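PDB 3D2L: SAM-dependent methyltransferase from Exiguobacterium sibiricum 255-15, which probably transfers a methyl group from S-adenosylmethionine to an acceptor that is not known, using a Rossmann-like methyltransferase domain. Local coordinates for residues A25-Q30 / A99-C104. Sequence-based numbering, arbitrary orientation.
Sequences AWVLEQ and AITILC
Thr101 OG1 is hydrogen-bonded to Asp39 OD1 of the adjacent strand 36-40, while its methyl CG2 meets Val27. With chi1 at 54°, CG2 is anti to the carbonyl carbon and reaches the helix. CG2 faces both valine methyls, 4.1 Å from Val27 CG2 and 4.2 Å from Val27 CG1. The two side chains cross at about a right angle. Leu103 follows just after the strand. Its CA-CB bond runs across the line to the helix, yet the far end of the side chain lies closer to it. With CG anti to the backbone N (chi1 170°), the Trp26 indole extends toward the strand and its six-membered ring presents CZ3 to Leu103. The leucine methyl CD2 meets the edge of this ring, in its plane, at 3.8 Å from Trp26 CZ3. The two side chains run past each other in opposite directions. The same methyl lies 4.3 Å from Val27 CG2, so it touches both helix residues. No hydrogen bond joins the two segments; the contact is apolar and buried. It packs helix 20-30 on one face of the central sheet of the Rossmann-like methyltransferase fold. Val27 also rests on Ile37 of strand 36-40. Trp26 touches Leu134 of strand 131-138 and meets Phe237 of strand 235-242 edge-to-face. On the other face, Ile100 and Ile102 pack against helix 113-126.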
ATOM      1  N   ALA A  25      -7.590  -9.024   7.883  1.00 31.09           N
ATOM      2  CA  ALA A  25      -7.786  -9.595   9.214  1.00 30.97           C
ATOM      3  C   ALA A  25      -7.110  -8.718  10.269  1.00 31.83           C
ATOM      4  O   ALA A  25      -7.630  -8.539  11.364  1.00 28.91           O
ATOM      5  CB  ALA A  25      -7.293 -11.069   9.279  1.00 31.59           C
ATOM      6  N   TRP A  26      -5.982  -8.112   9.901  1.00 31.57           N
ATOM      7  CA  TRP A  26      -5.240  -7.202  10.787  1.00 31.64           C
ATOM      8  C   TRP A  26      -5.996  -5.891  11.022  1.00 29.80           C
ATOM      9  O   TRP A  26      -6.111  -5.425  12.149  1.00 29.10           O
ATOM     10  CB  TRP A  26      -3.839  -6.944  10.201  1.00 32.44           C
ATOM     11  CG  TRP A  26      -3.069  -5.849  10.881  1.00 31.51           C
ATOM     12  CD1 TRP A  26      -2.662  -5.828  12.161  1.00 35.52           C
ATOM     13  CD2 TRP A  26      -2.591  -4.644  10.288  1.00 31.06           C
ATOM     14  NE1 TRP A  26      -1.998  -4.671  12.427  1.00 30.37           N
ATOM     15  CE2 TRP A  26      -1.931  -3.920  11.299  1.00 29.94           C
ATOM     16  CE3 TRP A  26      -2.670  -4.095   9.010  1.00 32.41           C
ATOM     17  CZ2 TRP A  26      -1.309  -2.690  11.069  1.00 35.11           C
ATOM     18  CZ3 TRP A  26      -2.053  -2.848   8.778  1.00 37.49           C
ATOM     19  CH2 TRP A  26      -1.376  -2.171   9.814  1.00 34.63           C
ATOM     20  N   VAL A  27      -6.542  -5.314   9.960  1.00 29.14           N
ATOM     21  CA  VAL A  27      -7.322  -4.089  10.076  1.00 29.87           C
ATOM     22  C   VAL A  27      -8.503  -4.382  11.027  1.00 29.42           C
ATOM     23  O   VAL A  27      -8.799  -3.582  11.904  1.00 30.98           O
ATOM     24  CB  VAL A  27      -7.784  -3.529   8.689  1.00 27.33           C
ATOM     25  CG1 VAL A  27      -8.731  -2.290   8.856  1.00 28.74           C
ATOM     26  CG2 VAL A  27      -6.558  -3.169   7.764  1.00 29.38           C
ATOM     27  N   LEU A  28      -9.152  -5.536  10.856  1.00 32.90           N
ATOM     28  CA  LEU A  28     -10.291  -5.942  11.708  1.00 32.05           C
ATOM     29  C   LEU A  28      -9.938  -5.993  13.210  1.00 34.01           C
ATOM     30  O   LEU A  28     -10.812  -5.798  14.064  1.00 34.85           O
ATOM     31  CB  LEU A  28     -10.856  -7.258  11.200  1.00 32.47           C
ATOM     32  CG  LEU A  28     -11.669  -7.111   9.917  1.00 31.37           C
ATOM     33  CD1 LEU A  28     -11.933  -8.432   9.293  1.00 33.26           C
ATOM     34  CD2 LEU A  28     -12.984  -6.372  10.199  1.00 36.63           C
ATOM     35  N   GLU A  29      -8.664  -6.240  13.532  1.00 34.36           N
ATOM     36  CA  GLU A  29      -8.202  -6.236  14.922  1.00 37.17           C
ATOM     37  C   GLU A  29      -8.052  -4.849  15.499  1.00 37.35           C
ATOM     38  O   GLU A  29      -8.026  -4.703  16.721  1.00 37.66           O
ATOM     39  CB  GLU A  29      -6.838  -6.914  15.043  1.00 38.66           C
ATOM     40  CG  GLU A  29      -6.819  -8.342  14.569  1.00 44.17           C
ATOM     41  CD  GLU A  29      -5.416  -8.970  14.646  1.00 47.46           C
ATOM     42  OE1 GLU A  29      -4.396  -8.220  14.634  1.00 57.87           O
ATOM     43  OE2 GLU A  29      -5.361 -10.222  14.702  1.00 59.73           O
ATOM     44  N   GLN A  30      -7.920  -3.837  14.637  1.00 34.49           N
ATOM     45  CA  GLN A  30      -7.700  -2.465  15.065  1.00 34.52           C
ATOM     46  C   GLN A  30      -8.845  -1.508  14.873  1.00 35.36           C
ATOM     47  O   GLN A  30      -8.898  -0.519  15.594  1.00 36.59           O
ATOM     48  CB  GLN A  30      -6.505  -1.832  14.308  1.00 34.41           C
ATOM     49  CG  GLN A  30      -5.311  -2.700  14.189  1.00 39.43           C
ATOM     50  CD  GLN A  30      -4.801  -3.191  15.508  1.00 42.22           C
ATOM     51  OE1 GLN A  30      -4.955  -2.531  16.540  1.00 41.85           O
ATOM     52  NE2 GLN A  30      -4.178  -4.367  15.487  1.00 50.40           N
ATOM     53  N   ALA A  99     -10.745   5.857  10.207  1.00 29.98           N
ATOM     54  CA  ALA A  99      -9.409   5.276  10.053  1.00 27.90           C
ATOM     55  C   ALA A  99      -8.892   5.478   8.643  1.00 30.17           C
ATOM     56  O   ALA A  99      -9.680   5.593   7.676  1.00 28.29           O
ATOM     57  CB  ALA A  99      -9.403   3.745  10.414  1.00 27.43           C
ATOM     58  N   ILE A 100      -7.566   5.552   8.545  1.00 27.98           N
ATOM     59  CA  ILE A 100      -6.846   5.607   7.275  1.00 28.93           C
ATOM     60  C   ILE A 100      -5.947   4.393   7.197  1.00 28.28           C
ATOM     61  O   ILE A 100      -5.211   4.088   8.141  1.00 29.71           O
ATOM     62  CB  ILE A 100      -6.024   6.946   7.124  1.00 26.66           C
ATOM     63  CG1 ILE A 100      -6.965   8.116   6.965  1.00 29.39           C
ATOM     64  CG2 ILE A 100      -5.039   6.900   5.929  1.00 29.29           C
ATOM     65  CD1 ILE A 100      -6.228   9.437   7.139  1.00 28.03           C
ATOM     66  N   THR A 101      -6.018   3.667   6.071  1.00 28.31           N
ATOM     67  CA  THR A 101      -5.158   2.537   5.851  1.00 28.24           C
ATOM     68  C   THR A 101      -4.238   2.805   4.663  1.00 27.98           C
ATOM     69  O   THR A 101      -4.663   3.291   3.612  1.00 28.46           O
ATOM     70  CB  THR A 101      -5.944   1.193   5.647  1.00 29.75           C
ATOM     71  OG1 THR A 101      -6.921   1.340   4.593  1.00 29.99           O
ATOM     72  CG2 THR A 101      -6.648   0.815   6.951  1.00 27.53           C
ATOM     73  N   ILE A 102      -2.975   2.434   4.828  1.00 27.59           N
ATOM     74  CA  ILE A 102      -1.983   2.588   3.763  1.00 28.98           C
ATOM     75  C   ILE A 102      -1.255   1.270   3.732  1.00 30.65           C
ATOM     76  O   ILE A 102      -0.254   1.052   4.410  1.00 30.85           O
ATOM     77  CB  ILE A 102      -1.004   3.751   3.999  1.00 28.72           C
ATOM     78  CG1 ILE A 102      -1.722   4.983   4.525  1.00 29.65           C
ATOM     79  CG2 ILE A 102      -0.277   4.046   2.719  1.00 25.19           C
ATOM     80  CD1 ILE A 102      -0.789   6.200   4.631  1.00 30.05           C
ATOM     81  N   LEU A 103      -1.772   0.387   2.902  1.00 32.73           N
ATOM     82  CA  LEU A 103      -1.393  -1.004   2.931  1.00 31.20           C
ATOM     83  C   LEU A 103      -0.461  -1.481   1.853  1.00 32.57           C
ATOM     84  O   LEU A 103      -0.285  -0.836   0.819  1.00 31.76           O
ATOM     85  CB  LEU A 103      -2.683  -1.849   2.881  1.00 30.21           C
ATOM     86  CG  LEU A 103      -3.774  -1.562   3.899  1.00 29.75           C
ATOM     87  CD1 LEU A 103      -4.977  -2.497   3.605  1.00 29.62           C
ATOM     88  CD2 LEU A 103      -3.277  -1.746   5.314  1.00 31.56           C
ATOM     89  N   CYS A 104       0.160  -2.631   2.151  1.00 31.83           N
ATOM     90  CA  CYS A 104       1.040  -3.344   1.230  1.00 30.65           C
ATOM     91  C   CYS A 104       2.207  -2.499   0.734  1.00 27.90           C
ATOM     92  O   CYS A 104       2.460  -2.413  -0.450  1.00 28.61           O
ATOM     93  CB  CYS A 104       0.234  -3.878   0.069  1.00 31.09           C
ATOM     94  SG  CYS A 104      -1.237  -4.843   0.649  1.00 35.79           S
TER